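Local coordinates for protein alpha-1,4-endofucoidanase (Mariniflexile fucanivorans, PDB 6DNS) that cleaves sulfated fucans (fucoidans) within the chain as a retaining endo-alpha-1,4-fucan hydrolase of glycoside hydrolase family 107, at residues A[37-42]-A[337-342]; A[70-75]-A[400-405]; A[315-320]-A[368-373]; A[425-430]-A[510-515]; A[459-464]-A[497-502]. All coordinates share one frame; numbering follows the deposited sequence.

From the N terminus, residues 37-42 open a loop that interaction 1 closes at 337-342. Residues 70-75 lie within it, yet their partners, 400-405, lie beyond its end, so interactions 1 and 2 cross. Interaction 3 (315-320 with 368-373) also crosses interaction 1 but nests inside interaction 2; all three belong to the catalytic domain, where Phe342 packs on Leu315, Val316 and Met319. Interaction 4 then opens at 425-430 and closes at 510-515, with interaction 5 (459-464 with 497-502) nested in it, inside a putative Ig-like domain. Arg425 ties the two halves, its NH1 reaching the carbonyl oxygen of Ile75 in interaction 2.

Interaction 1 of 5, residues A[37-42]-A[337-342]; sequences LRAEWM and NVVAHF
Leu37 and Asn337 meet at one end of this contact, Met42 and His341 at the other, with Val339 between them. The apolar part centres on Val339, whose two methyls go to different partners. CG1, anti to the backbone N (chi1 177°), reaches Met42 CB at 4.2 Å; CG2 turns to Ala39, 4.2 Å from its CB and 3.4 Å from its carbonyl oxygen. That oxygen also accepts the backbone N-H of Met42 within the 3-10 turn, so the valine methyl settles on a carbonyl already in use.

An amide against a branched alkyl group makes the second kind of contact. The side chains of Leu37 and Asn337 cross obliquely, and Asn337 ND2 sits 3.5 Å from Leu37 CG, with both leucine methyls gathered near the same nitrogen. Asp336, the neighbour of Asn337 in the chain, is a ligand of a bound calcium ion.

The third kind is sulfur-aromatic. Met42 extends from its backbone and bends at its last torsion (chi3 -68°), which puts SD 3.9 Å from His341 CD2 and 4.5 Å from the ring centroid. The approach is oblique, 44° off the ring normal. The imidazole has firmer partners elsewhere: NE2 bonds to Thr379 OG1, and Tyr290 meets the ring edge-to-face.

No hydrogen bond joins the two segments. The parallel sheet beside them is consistent with a (beta/alpha) barrel-like catalytic domain resembling GH29 fucosidases, and the contact joins the turn of 37-42, before strand 46-49, to the residues that run into strand 341-342 of that sheet.

Interaction 2 of 5, residues A[70-75]-A[400-405]; sequences TQIKDI and YALNQF
The Phe405 ring is met obliquely by CG2 of Ile75, while the carbonyl oxygen of Ala401, one turn back in the same helix, lies at its edge and in its plane. Phe364 adds a second ring, its plane at about 60° to that of Phe405. Ile75 also touches nearer the helix backbone: its CD1 stands 3.7 Å from Phe405 CB and only 3.5 Å from Leu402 CD1, a tight fit for two methyls.

Leu402 carries most of the contact from the helix. With CG anti to the backbone N (chi1 -175°), it reaches across to the other segment and divides its methyls. Leu402 CD1 faces Ile75, Ile72 CG2 at 4.1 Å and the carbonyl oxygen of Gln71 at 3.7 Å; Leu402 CD2 lies against the extended Gln71 chain, 4.0 Å from Gln71 CG. Gln71 OE1 is held by the backbone N of Leu397. With an alanine here, both methyl contacts would go, and a gap would probably open between Gln71 and Ile75.

Helix 66-71 is followed by a type I turn, Ile72 to Ile75, and helix 399-415 packs on that exit. Both segments also touch Met48, an outer helix meeting a helix end over strand 46-49, as in a (beta/alpha) barrel-like fold.

Interaction 3 of 5, residues A[315-320]-A[368-373]; sequences LVVFMQ and TSTGIV
Gln320 passes Thr370 at a slant, and its atoms can be taken in order. Gln320 CB starts against the backbone, 3.4 Å from Thr370 O. Gln320 CG stays near the same Thr370 O, at 3.8 Å. CG stands anti to the backbone N (chi1 -169°) and the chain continues extended (chi2 178°), which carries the amide to the Thr370 methyl: Gln320 CD and OE1 skirt Thr370 CG2, and Gln320 NE2 comes to 3.6 Å from it. The amide meets a methyl here; Thr370 OG1 bonds to Glu366 OE1 in its own helix.

One turn earlier, Val316 takes the inner position. Its CG1 approaches Gly371 N to 3.5 Å and Thr370 CB to 3.6 Å, and the valine and threonine side chains cross at about a right angle. Met319 completes the row from the next turn: its chain bends at the last torsion and brings CE 3.5 Å from the carbonyl oxygen of Gly371.

Gly371 is where the two helices come closest, with its CA 4.7 Å from that of Val316. The axes of the short helical segments approach to 7.5 Å at an angle of 40°. On the far side of helix 361-372, Ile372 and Ser369 pack on helix 399-415. Phe342 of strand 341-342 packs against Val316 and Met319 of helix 306-321.

Between these segments the contact is van der Waals, with no hydrogen bond across it: carbons of helix 306-321 rest on the backbone of Thr370 and Gly371 and on the Thr370 side chain.

Interaction 4 of 5, residues A[425-430]-A[510-515]; sequences RQYTIL and EVKLEV
Leu430 lies across Val511 at about a right angle, its CD1 3.8 Å from Val511 CG2 and equally near CB. The same methyl also reaches Leu513 CG at 3.9 Å, so one leucine branch spans two residues that point to the same side of strand 506-513. Behind it, Leu430 CB rests 3.6 Å from the carbonyl oxygen of Lys512, the residue between them.

Thr428 comes to Val511 at a slant and uses the other methyl. Val511 CG1, anti to the carbonyl carbon (chi1 -69°), stands 3.9 Å from Thr428 CB and 3.6 Å from the Thr428 carbonyl oxygen. The valine is thus straddled, CG1 under the threonine and CG2 under the leucine.

These residues fall in a putative Ig-like domain. Residues 425-430, which form no regular strand, run beside strand 506-513, an outer strand of its antiparallel sheet, and no direct backbone bond joins them. A water does so instead: it donates to Thr428 O at 2.7 Å and accepts from Lys512 N at 2.8 Å. Leu430 and Leu513 continue inward onto Tyr439, Val511 onto Phe496 and Leu498.

At the outer end the ammonium of Lys512 swings towards the Tyr427 ring at an oblique angle, while Gln426 CB lies over the centre of one face of that ring. Gln426 itself reaches into the catalytic domain, where NE2 bonds to Asp79, a calcium ligand, and OE1 to Arg143.

Interaction 5 of 5, residues A[459-464]-A[497-502]; sequences GLTASG and ELMAQD. With CA (calcium ion), chain D.
An antiparallel strand pair of the putative Ig-like domain is joined here, Thr461 opposite Met499 and Ser463 opposite Glu497, and the second strand runs on into a calcium site. Both pairs are hydrogen-bonded. Met499 N gives to Thr461 O at 2.7 Å, and Thr461 N returns a longer but straighter bond to Met499 O at 3.2 Å, 165° at the hydrogen. Ser463 and Glu497 exchange two more.

On the face that carries these pairs, Met499 folds over strand 459-464. Its CG is anti to the carbonyl carbon, and a bend at the last torsion (chi3 -65°) turns the thioether back along the neighbouring strand. CE then lies 3.2 Å from Thr461 OG1, and SD 3.6 Å from Ser463 OG, so that two hydroxyls border one thioether. An alanine in its place would take the thioether away and is likely to leave both hydroxyls without this apolar cover.

The other face is plainly hydrophobic. Leu460 CD1 meets Ala500 CB at 3.9 Å, and Ala462 CB meets Leu498 CD2 at 4.0 Å, both non-hydrogen-bonded pairs. Trp423 and Ile472 pack onto this side, which thus faces the domain core.

Just past the strand, Asp502 OD2 binds the calcium ion at 2.8 Å, in company with Gly419, Asp451, Glu453 and Asp504. OD1 stays 3.8 Å from the metal and accepts the backbone N of Gly505 instead. Each carboxylate oxygen therefore has its own task, one on the ion and one on the loop, which fixes the turn of the group and anchors the strand end to the metal.

Interaction 1 of 5, residues A[37-42]-A[337-342]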
# COMPACT_ATOMS: atom_id res chain seq x y z
N LEU A 37 18.20 -8.36 8.05
CA LEU A 37 18.92 -7.12 7.73
C LEU A 37 18.17 -6.26 6.71
O LEU A 37 18.19 -5.03 6.80
CB LEU A 37 20.33 -7.43 7.20
CG LEU A 37 21.32 -8.03 8.20
CD1 LEU A 37 22.57 -8.52 7.49
CD2 LEU A 37 21.68 -7.03 9.29
N ARG A 38 17.52 -6.90 5.74
CA ARG A 38 16.66 -6.20 4.77
C ARG A 38 15.41 -5.53 5.38
O ARG A 38 14.79 -4.68 4.73
CB ARG A 38 16.26 -7.12 3.61
CG ARG A 38 15.51 -8.39 3.99
CD ARG A 38 14.89 -9.07 2.78
NE ARG A 38 15.21 -10.50 2.71
CZ ARG A 38 16.31 -11.04 2.19
NH1 ARG A 38 16.46 -12.36 2.20
NH2 ARG A 38 17.27 -10.28 1.65
N ALA A 39 15.05 -5.91 6.60
CA ALA A 39 14.01 -5.23 7.39
C ALA A 39 14.58 -4.31 8.49
O ALA A 39 13.88 -4.01 9.46
CB ALA A 39 13.07 -6.26 8.00
N GLU A 40 15.82 -3.84 8.34
CA GLU A 40 16.47 -2.96 9.33
C GLU A 40 15.74 -1.62 9.50
O GLU A 40 15.68 -1.08 10.61
CB GLU A 40 17.95 -2.72 8.96
CG GLU A 40 18.72 -1.73 9.83
CD GLU A 40 18.68 -2.06 11.31
OE1 GLU A 40 18.88 -3.24 11.67
OE2 GLU A 40 18.46 -1.13 12.12
N TRP A 41 15.19 -1.09 8.40
CA TRP A 41 14.35 0.12 8.44
C TRP A 41 13.12 0.00 9.35
O TRP A 41 12.64 1.01 9.87
CB TRP A 41 13.90 0.52 7.02
CG TRP A 41 13.03 -0.49 6.31
CD1 TRP A 41 13.44 -1.44 5.41
CD2 TRP A 41 11.61 -0.65 6.43
NE1 TRP A 41 12.37 -2.18 4.97
CE2 TRP A 41 11.23 -1.71 5.58
CE3 TRP A 41 10.62 0.00 7.17
CZ2 TRP A 41 9.90 -2.14 5.45
CZ3 TRP A 41 9.29 -0.43 7.05
CH2 TRP A 41 8.95 -1.49 6.20
N MET A 42 12.62 -1.22 9.53
CA MET A 42 11.45 -1.49 10.39
C MET A 42 11.71 -1.26 11.89
O MET A 42 10.76 -1.07 12.65
CB MET A 42 10.94 -2.91 10.16
CG MET A 42 9.50 -3.13 10.60
SD MET A 42 8.86 -4.75 10.11
CE MET A 42 8.81 -4.57 8.32
N ASN A 337 19.27 -11.45 13.38
CA ASN A 337 18.93 -10.19 12.70
C ASN A 337 17.42 -10.01 12.44
O ASN A 337 17.02 -8.95 11.94
CB ASN A 337 19.71 -10.06 11.39
CG ASN A 337 21.20 -9.83 11.62
OD1 ASN A 337 21.60 -9.15 12.57
ND2 ASN A 337 22.02 -10.38 10.73
N VAL A 338 16.60 -11.01 12.78
CA VAL A 338 15.15 -10.94 12.55
C VAL A 338 14.55 -9.86 13.46
O VAL A 338 14.75 -9.88 14.67
CB VAL A 338 14.45 -12.30 12.80
CG1 VAL A 338 12.93 -12.17 12.71
CG2 VAL A 338 14.95 -13.34 11.81
N VAL A 339 13.81 -8.93 12.84
CA VAL A 339 13.29 -7.75 13.54
C VAL A 339 11.96 -8.07 14.23
O VAL A 339 11.05 -8.63 13.62
CB VAL A 339 13.12 -6.57 12.55
CG1 VAL A 339 12.50 -5.35 13.24
CG2 VAL A 339 14.47 -6.22 11.93
N ALA A 340 11.87 -7.71 15.51
CA ALA A 340 10.63 -7.84 16.28
C ALA A 340 9.62 -6.81 15.79
O ALA A 340 9.94 -5.63 15.67
CB ALA A 340 10.90 -7.65 17.76
N HIS A 341 8.41 -7.28 15.49
CA HIS A 341 7.35 -6.44 14.94
C HIS A 341 6.01 -6.89 15.50
O HIS A 341 5.80 -8.08 15.73
CB HIS A 341 7.39 -6.49 13.41
CG HIS A 341 6.10 -6.09 12.74
ND1 HIS A 341 5.10 -7.00 12.47
CD2 HIS A 341 5.66 -4.90 12.29
CE1 HIS A 341 4.10 -6.38 11.88
NE2 HIS A 341 4.41 -5.10 11.76
N PHE A 342 5.11 -5.94 15.70
CA PHE A 342 3.82 -6.17 16.35
C PHE A 342 2.71 -5.65 15.43
O PHE A 342 2.85 -4.60 14.82
CB PHE A 342 3.83 -5.44 17.70
CG PHE A 342 2.64 -5.73 18.60
CD1 PHE A 342 2.05 -6.99 18.67
CD2 PHE A 342 2.15 -4.72 19.43
CE1 PHE A 342 0.98 -7.23 19.52
CE2 PHE A 342 1.08 -4.96 20.29
CZ PHE A 342 0.50 -6.22 20.33

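Interaction 2 of 5, residues A[70-75]-A[400-405]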
# COMPACT_ATOMS: atom_id res chain seq x y z
N THR A 70 -4.31 12.64 2.45
CA THR A 70 -4.57 14.05 2.75
C THR A 70 -4.95 14.26 4.22
O THR A 70 -4.54 15.25 4.83
CB THR A 70 -5.69 14.63 1.86
OG1 THR A 70 -5.36 14.42 0.48
CG2 THR A 70 -5.89 16.13 2.11
N GLN A 71 -5.72 13.33 4.78
CA GLN A 71 -6.12 13.36 6.19
C GLN A 71 -4.92 13.26 7.15
O GLN A 71 -4.89 13.95 8.17
CB GLN A 71 -7.11 12.22 6.50
CG GLN A 71 -7.79 12.31 7.86
CD GLN A 71 -8.49 11.02 8.28
OE1 GLN A 71 -8.19 9.94 7.78
NE2 GLN A 71 -9.42 11.14 9.22
N ILE A 72 -3.95 12.40 6.81
CA ILE A 72 -2.75 12.19 7.65
C ILE A 72 -1.52 13.02 7.22
O ILE A 72 -0.40 12.69 7.62
CB ILE A 72 -2.37 10.68 7.75
CG1 ILE A 72 -1.88 10.10 6.41
CG2 ILE A 72 -3.56 9.87 8.27
CD1 ILE A 72 -1.22 8.75 6.55
N LYS A 73 -1.73 14.09 6.45
CA LYS A 73 -0.63 14.95 5.98
C LYS A 73 0.21 15.56 7.12
O LYS A 73 1.42 15.74 6.96
CB LYS A 73 -1.17 16.08 5.10
N ASP A 74 -0.42 15.86 8.25
CA ASP A 74 0.27 16.43 9.41
C ASP A 74 0.96 15.40 10.31
O ASP A 74 1.75 15.77 11.17
CB ASP A 74 -0.71 17.28 10.24
CG ASP A 74 -1.36 18.40 9.42
OD1 ASP A 74 -0.71 18.94 8.50
OD2 ASP A 74 -2.53 18.73 9.71
N ILE A 75 0.66 14.11 10.12
CA ILE A 75 1.34 13.02 10.83
C ILE A 75 2.66 12.72 10.12
O ILE A 75 2.68 12.07 9.07
CB ILE A 75 0.46 11.75 10.92
CG1 ILE A 75 -0.84 12.05 11.67
CG2 ILE A 75 1.21 10.62 11.62
CD1 ILE A 75 -1.96 11.06 11.40
N TYR A 400 -11.30 9.81 16.16
CA TYR A 400 -10.59 9.43 17.39
C TYR A 400 -9.22 8.79 17.10
O TYR A 400 -8.27 8.99 17.86
CB TYR A 400 -11.45 8.53 18.29
CG TYR A 400 -11.59 7.08 17.85
CD1 TYR A 400 -10.59 6.14 18.12
CD2 TYR A 400 -12.73 6.64 17.17
CE1 TYR A 400 -10.72 4.82 17.72
CE2 TYR A 400 -12.86 5.32 16.77
CZ TYR A 400 -11.85 4.41 17.05
OH TYR A 400 -11.95 3.10 16.67
N ALA A 401 -9.15 8.01 16.02
CA ALA A 401 -7.90 7.35 15.61
C ALA A 401 -6.84 8.35 15.15
O ALA A 401 -5.68 8.24 15.54
CB ALA A 401 -8.17 6.33 14.52
N LEU A 402 -7.26 9.33 14.34
CA LEU A 402 -6.38 10.42 13.91
C LEU A 402 -5.85 11.21 15.11
O LEU A 402 -4.66 11.50 15.19
CB LEU A 402 -7.11 11.36 12.94
CG LEU A 402 -6.31 12.49 12.29
CD1 LEU A 402 -5.30 11.95 11.28
CD2 LEU A 402 -7.24 13.48 11.61
N ASN A 403 -6.75 11.54 16.03
CA ASN A 403 -6.40 12.24 17.28
C ASN A 403 -5.31 11.52 18.07
O ASN A 403 -4.39 12.17 18.58
CB ASN A 403 -7.65 12.42 18.16
CG ASN A 403 -7.35 13.14 19.46
OD1 ASN A 403 -6.65 14.16 19.48
ND2 ASN A 403 -7.89 12.62 20.56
N GLN A 404 -5.41 10.19 18.17
CA GLN A 404 -4.39 9.39 18.86
C GLN A 404 -3.04 9.43 18.15
O GLN A 404 -1.99 9.47 18.81
CB GLN A 404 -4.87 7.94 19.06
CG GLN A 404 -5.91 7.79 20.16
CD GLN A 404 -6.29 6.35 20.45
OE1 GLN A 404 -6.09 5.45 19.62
NE2 GLN A 404 -6.84 6.12 21.64
N PHE A 405 -3.05 9.42 16.81
CA PHE A 405 -1.82 9.56 16.02
C PHE A 405 -1.22 10.97 16.08
O PHE A 405 -0.00 11.12 16.04
CB PHE A 405 -2.03 9.13 14.56
CG PHE A 405 -1.77 7.67 14.34
CD1 PHE A 405 -2.78 6.73 14.52
CD2 PHE A 405 -0.50 7.22 13.97
CE1 PHE A 405 -2.54 5.38 14.32
CE2 PHE A 405 -0.26 5.87 13.77
CZ PHE A 405 -1.28 4.95 13.94

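Interaction 3 of 5, residues A[315-320]-A[368-373]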
# COMPACT_ATOMS: atom_id res chain seq x y z
N LEU A 315 4.55 -7.92 25.41
CA LEU A 315 5.07 -8.04 24.04
C LEU A 315 5.71 -6.73 23.58
O LEU A 315 6.78 -6.74 22.97
CB LEU A 315 3.94 -8.45 23.08
CG LEU A 315 4.27 -8.90 21.65
CD1 LEU A 315 3.11 -9.72 21.07
CD2 LEU A 315 4.61 -7.74 20.71
N VAL A 316 5.05 -5.61 23.88
CA VAL A 316 5.58 -4.27 23.60
C VAL A 316 6.87 -4.00 24.39
O VAL A 316 7.81 -3.42 23.86
CB VAL A 316 4.50 -3.19 23.87
CG1 VAL A 316 5.09 -1.79 23.92
CG2 VAL A 316 3.40 -3.27 22.82
N VAL A 317 6.90 -4.42 25.66
CA VAL A 317 8.10 -4.29 26.51
C VAL A 317 9.23 -5.21 26.03
O VAL A 317 10.41 -4.84 26.12
CB VAL A 317 7.77 -4.52 28.01
CG1 VAL A 317 9.03 -4.56 28.87
CG2 VAL A 317 6.82 -3.43 28.52
N PHE A 318 8.88 -6.41 25.54
CA PHE A 318 9.86 -7.35 24.97
C PHE A 318 10.63 -6.75 23.79
O PHE A 318 11.83 -7.00 23.65
CB PHE A 318 9.16 -8.65 24.53
CG PHE A 318 10.11 -9.75 24.11
CD1 PHE A 318 10.55 -10.70 25.03
CD2 PHE A 318 10.55 -9.84 22.80
CE1 PHE A 318 11.42 -11.71 24.65
CE2 PHE A 318 11.42 -10.85 22.40
CZ PHE A 318 11.85 -11.79 23.33
N MET A 319 9.94 -5.99 22.95
CA MET A 319 10.57 -5.27 21.83
C MET A 319 11.56 -4.21 22.32
O MET A 319 12.62 -4.04 21.73
CB MET A 319 9.51 -4.62 20.93
CG MET A 319 8.63 -5.61 20.17
SD MET A 319 7.13 -4.87 19.50
CE MET A 319 7.80 -3.85 18.19
N GLN A 320 11.19 -3.50 23.39
CA GLN A 320 12.07 -2.49 24.01
C GLN A 320 13.34 -3.12 24.58
O GLN A 320 14.45 -2.70 24.27
CB GLN A 320 11.34 -1.73 25.13
CG GLN A 320 12.07 -0.50 25.65
CD GLN A 320 11.30 0.25 26.72
OE1 GLN A 320 11.18 1.47 26.67
NE2 GLN A 320 10.76 -0.48 27.69
N THR A 368 2.91 2.61 21.72
CA THR A 368 3.63 2.87 20.48
C THR A 368 5.10 3.18 20.75
O THR A 368 5.99 2.52 20.21
CB THR A 368 2.97 4.01 19.68
OG1 THR A 368 1.59 3.70 19.45
CG2 THR A 368 3.66 4.22 18.33
N SER A 369 5.34 4.17 21.61
CA SER A 369 6.70 4.64 21.92
C SER A 369 7.56 3.59 22.61
O SER A 369 8.74 3.44 22.29
CB SER A 369 6.65 5.91 22.76
OG SER A 369 5.95 5.69 23.97
N THR A 370 6.98 2.86 23.56
CA THR A 370 7.67 1.74 24.23
C THR A 370 8.09 0.67 23.22
O THR A 370 9.20 0.14 23.31
CB THR A 370 6.79 1.11 25.34
OG1 THR A 370 6.40 2.13 26.26
CG2 THR A 370 7.55 0.03 26.10
N GLY A 371 7.22 0.37 22.26
CA GLY A 371 7.50 -0.64 21.24
C GLY A 371 8.57 -0.30 20.22
O GLY A 371 9.37 -1.16 19.86
N ILE A 372 8.59 0.96 19.75
CA ILE A 372 9.44 1.36 18.61
C ILE A 372 10.68 2.20 18.95
O ILE A 372 11.72 2.04 18.29
CB ILE A 372 8.62 2.04 17.48
CG1 ILE A 372 8.24 3.49 17.83
CG2 ILE A 372 7.39 1.20 17.15
CD1 ILE A 372 7.29 4.14 16.84
N VAL A 373 10.60 3.07 19.96
CA VAL A 373 11.71 3.99 20.28
C VAL A 373 12.90 3.18 20.80
O VAL A 373 12.87 2.69 21.93
CB VAL A 373 11.29 5.09 21.29
CG1 VAL A 373 12.48 5.96 21.68
CG2 VAL A 373 10.18 5.95 20.70

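Interaction 4 of 5, residues A[425-430]-A[510-515]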
# COMPACT_ATOMS: atom_id res chain seq x y z
N ARG A 425 9.10 10.87 8.04
CA ARG A 425 8.71 9.60 7.43
C ARG A 425 9.94 8.79 6.97
O ARG A 425 10.92 8.73 7.70
CB ARG A 425 7.68 9.86 6.30
CG ARG A 425 6.56 10.81 6.71
CD ARG A 425 5.40 10.82 5.72
NE ARG A 425 4.15 11.27 6.34
CZ ARG A 425 2.95 11.29 5.75
NH1 ARG A 425 1.89 11.72 6.43
NH2 ARG A 425 2.80 10.90 4.49
N GLN A 426 9.89 8.17 5.78
CA GLN A 426 11.04 7.43 5.23
C GLN A 426 11.75 8.19 4.11
O GLN A 426 12.99 8.25 4.10
CB GLN A 426 10.58 6.05 4.72
CG GLN A 426 10.16 5.10 5.83
CD GLN A 426 11.32 4.64 6.70
OE1 GLN A 426 12.29 4.08 6.20
NE2 GLN A 426 11.22 4.87 8.00
N TYR A 427 10.99 8.75 3.17
CA TYR A 427 11.54 9.50 2.03
C TYR A 427 11.13 10.98 2.04
O TYR A 427 10.10 11.34 2.61
CB TYR A 427 11.09 8.88 0.70
CG TYR A 427 11.21 7.38 0.62
CD1 TYR A 427 12.45 6.75 0.66
CD2 TYR A 427 10.07 6.58 0.47
CE1 TYR A 427 12.56 5.37 0.57
CE2 TYR A 427 10.17 5.19 0.39
CZ TYR A 427 11.42 4.59 0.44
OH TYR A 427 11.52 3.22 0.35
N THR A 428 11.96 11.80 1.40
CA THR A 428 11.61 13.17 1.03
C THR A 428 11.55 13.21 -0.49
O THR A 428 12.58 13.07 -1.16
CB THR A 428 12.65 14.19 1.55
OG1 THR A 428 12.69 14.16 2.98
CG2 THR A 428 12.33 15.61 1.09
N ILE A 429 10.34 13.39 -1.03
CA ILE A 429 10.10 13.34 -2.47
C ILE A 429 10.10 14.75 -3.07
O ILE A 429 9.24 15.57 -2.73
CB ILE A 429 8.75 12.66 -2.81
CG1 ILE A 429 8.63 11.30 -2.11
CG2 ILE A 429 8.58 12.52 -4.32
CD1 ILE A 429 9.70 10.29 -2.46
N LEU A 430 11.05 15.01 -3.96
CA LEU A 430 11.08 16.26 -4.72
C LEU A 430 10.23 16.08 -5.98
O LEU A 430 10.21 14.99 -6.55
CB LEU A 430 12.52 16.61 -5.11
CG LEU A 430 13.53 16.73 -3.96
CD1 LEU A 430 14.92 17.02 -4.52
CD2 LEU A 430 13.12 17.82 -2.97
N GLU A 510 18.97 11.79 1.83
CA GLU A 510 19.16 11.64 0.39
C GLU A 510 17.86 11.94 -0.35
O GLU A 510 16.78 11.57 0.11
CB GLU A 510 19.64 10.22 0.05
CG GLU A 510 20.07 10.02 -1.40
CD GLU A 510 20.63 8.64 -1.67
OE1 GLU A 510 20.12 7.96 -2.59
OE2 GLU A 510 21.58 8.23 -0.97
N VAL A 511 17.98 12.62 -1.49
CA VAL A 511 16.83 12.97 -2.33
C VAL A 511 17.15 12.70 -3.80
O VAL A 511 18.32 12.65 -4.19
CB VAL A 511 16.39 14.44 -2.15
CG1 VAL A 511 15.79 14.64 -0.76
CG2 VAL A 511 17.55 15.41 -2.37
N LYS A 512 16.10 12.54 -4.60
CA LYS A 512 16.22 12.25 -6.03
C LYS A 512 15.51 13.32 -6.85
O LYS A 512 14.48 13.86 -6.43
CB LYS A 512 15.61 10.88 -6.35
CG LYS A 512 16.28 9.70 -5.65
CD LYS A 512 15.63 9.36 -4.31
CE LYS A 512 16.20 8.08 -3.72
NZ LYS A 512 15.56 7.72 -2.42
N LEU A 513 16.07 13.63 -8.02
CA LEU A 513 15.45 14.52 -9.00
C LEU A 513 15.44 13.82 -10.35
O LEU A 513 16.51 13.55 -10.91
CB LEU A 513 16.22 15.85 -9.09
CG LEU A 513 15.67 17.05 -8.32
CD1 LEU A 513 16.61 18.24 -8.47
CD2 LEU A 513 14.27 17.43 -8.78
N GLU A 514 14.25 13.54 -10.87
CA GLU A 514 14.07 12.85 -12.14
C GLU A 514 13.35 13.75 -13.14
O GLU A 514 12.49 14.55 -12.75
CB GLU A 514 13.26 11.57 -11.94
CG GLU A 514 13.85 10.61 -10.92
CD GLU A 514 13.16 9.25 -10.91
OE1 GLU A 514 12.05 9.12 -11.47
OE2 GLU A 514 13.74 8.31 -10.33
N VAL A 515 13.70 13.61 -14.42
CA VAL A 515 13.05 14.36 -15.49
C VAL A 515 11.73 13.68 -15.84
O VAL A 515 11.64 12.45 -15.86
CB VAL A 515 13.96 14.47 -16.74
CG1 VAL A 515 13.24 15.19 -17.89
CG2 VAL A 515 15.25 15.19 -16.38
O HOH W 1 13.74 11.83 -3.25

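Interaction 5 of 5, residues A[459-464]-A[497-502]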
# COMPACT_ATOMS: atom_id res chain seq x y z
N GLY A 459 19.89 26.15 9.92
CA GLY A 459 20.03 26.26 8.47
C GLY A 459 19.76 24.98 7.71
O GLY A 459 19.72 23.89 8.29
N LEU A 460 19.56 25.12 6.40
CA LEU A 460 19.37 23.99 5.49
C LEU A 460 20.23 24.19 4.24
O LEU A 460 20.06 25.17 3.51
CB LEU A 460 17.90 23.86 5.08
CG LEU A 460 17.51 22.60 4.30
CD1 LEU A 460 17.41 21.39 5.23
CD2 LEU A 460 16.19 22.81 3.56
N THR A 461 21.16 23.26 4.01
CA THR A 461 22.05 23.28 2.84
C THR A 461 22.08 21.90 2.19
O THR A 461 21.51 20.94 2.71
CB THR A 461 23.48 23.69 3.24
OG1 THR A 461 24.02 22.75 4.18
CG2 THR A 461 23.49 25.09 3.86
N ALA A 462 22.74 21.81 1.03
CA ALA A 462 22.87 20.55 0.29
C ALA A 462 24.33 20.25 -0.06
O ALA A 462 25.19 21.12 0.03
CB ALA A 462 22.02 20.61 -0.97
N SER A 463 24.57 19.00 -0.45
CA SER A 463 25.89 18.55 -0.90
C SER A 463 25.77 17.40 -1.89
O SER A 463 24.78 16.67 -1.89
CB SER A 463 26.75 18.12 0.30
OG SER A 463 26.15 17.05 1.01
N GLY A 464 26.79 17.25 -2.73
CA GLY A 464 26.80 16.27 -3.82
C GLY A 464 26.58 16.94 -5.17
O GLY A 464 26.66 18.17 -5.29
N GLU A 497 22.43 14.98 -1.22
CA GLU A 497 22.05 15.05 0.19
C GLU A 497 21.46 16.41 0.52
O GLU A 497 21.94 17.43 0.03
CB GLU A 497 23.28 14.82 1.08
CG GLU A 497 24.00 13.49 0.88
CD GLU A 497 23.20 12.28 1.35
OE1 GLU A 497 23.54 11.15 0.93
OE2 GLU A 497 22.25 12.44 2.14
N LEU A 498 20.41 16.42 1.34
CA LEU A 498 19.92 17.63 2.01
C LEU A 498 20.31 17.54 3.47
O LEU A 498 20.20 16.47 4.08
CB LEU A 498 18.40 17.74 1.89
CG LEU A 498 17.81 17.93 0.49
CD1 LEU A 498 16.29 17.98 0.58
CD2 LEU A 498 18.35 19.18 -0.19
N MET A 499 20.76 18.66 4.04
CA MET A 499 21.37 18.69 5.37
C MET A 499 20.68 19.70 6.29
O MET A 499 20.91 20.90 6.18
CB MET A 499 22.87 19.01 5.23
CG MET A 499 23.63 18.04 4.34
SD MET A 499 25.41 18.32 4.29
CE MET A 499 25.50 19.94 3.52
N ALA A 500 19.83 19.18 7.18
CA ALA A 500 19.15 20.00 8.19
C ALA A 500 20.05 20.13 9.42
O ALA A 500 20.58 19.13 9.91
CB ALA A 500 17.83 19.37 8.58
N GLN A 501 20.21 21.36 9.91
CA GLN A 501 21.15 21.67 11.00
C GLN A 501 20.45 22.35 12.17
O GLN A 501 19.51 23.13 11.98
CB GLN A 501 22.26 22.59 10.47
CG GLN A 501 23.48 22.71 11.38
CD GLN A 501 24.37 23.89 11.04
OE1 GLN A 501 24.30 24.44 9.93
NE2 GLN A 501 25.22 24.28 11.98
N ASP A 502 20.91 22.06 13.39
CA ASP A 502 20.51 22.80 14.59
C ASP A 502 21.68 22.91 15.58
O ASP A 502 22.81 22.54 15.23
CB ASP A 502 19.23 22.19 15.22
CG ASP A 502 19.45 20.81 15.84
OD1 ASP A 502 20.60 20.36 16.03
OD2 ASP A 502 18.43 20.16 16.15
CA CA D . 18.15 19.55 18.85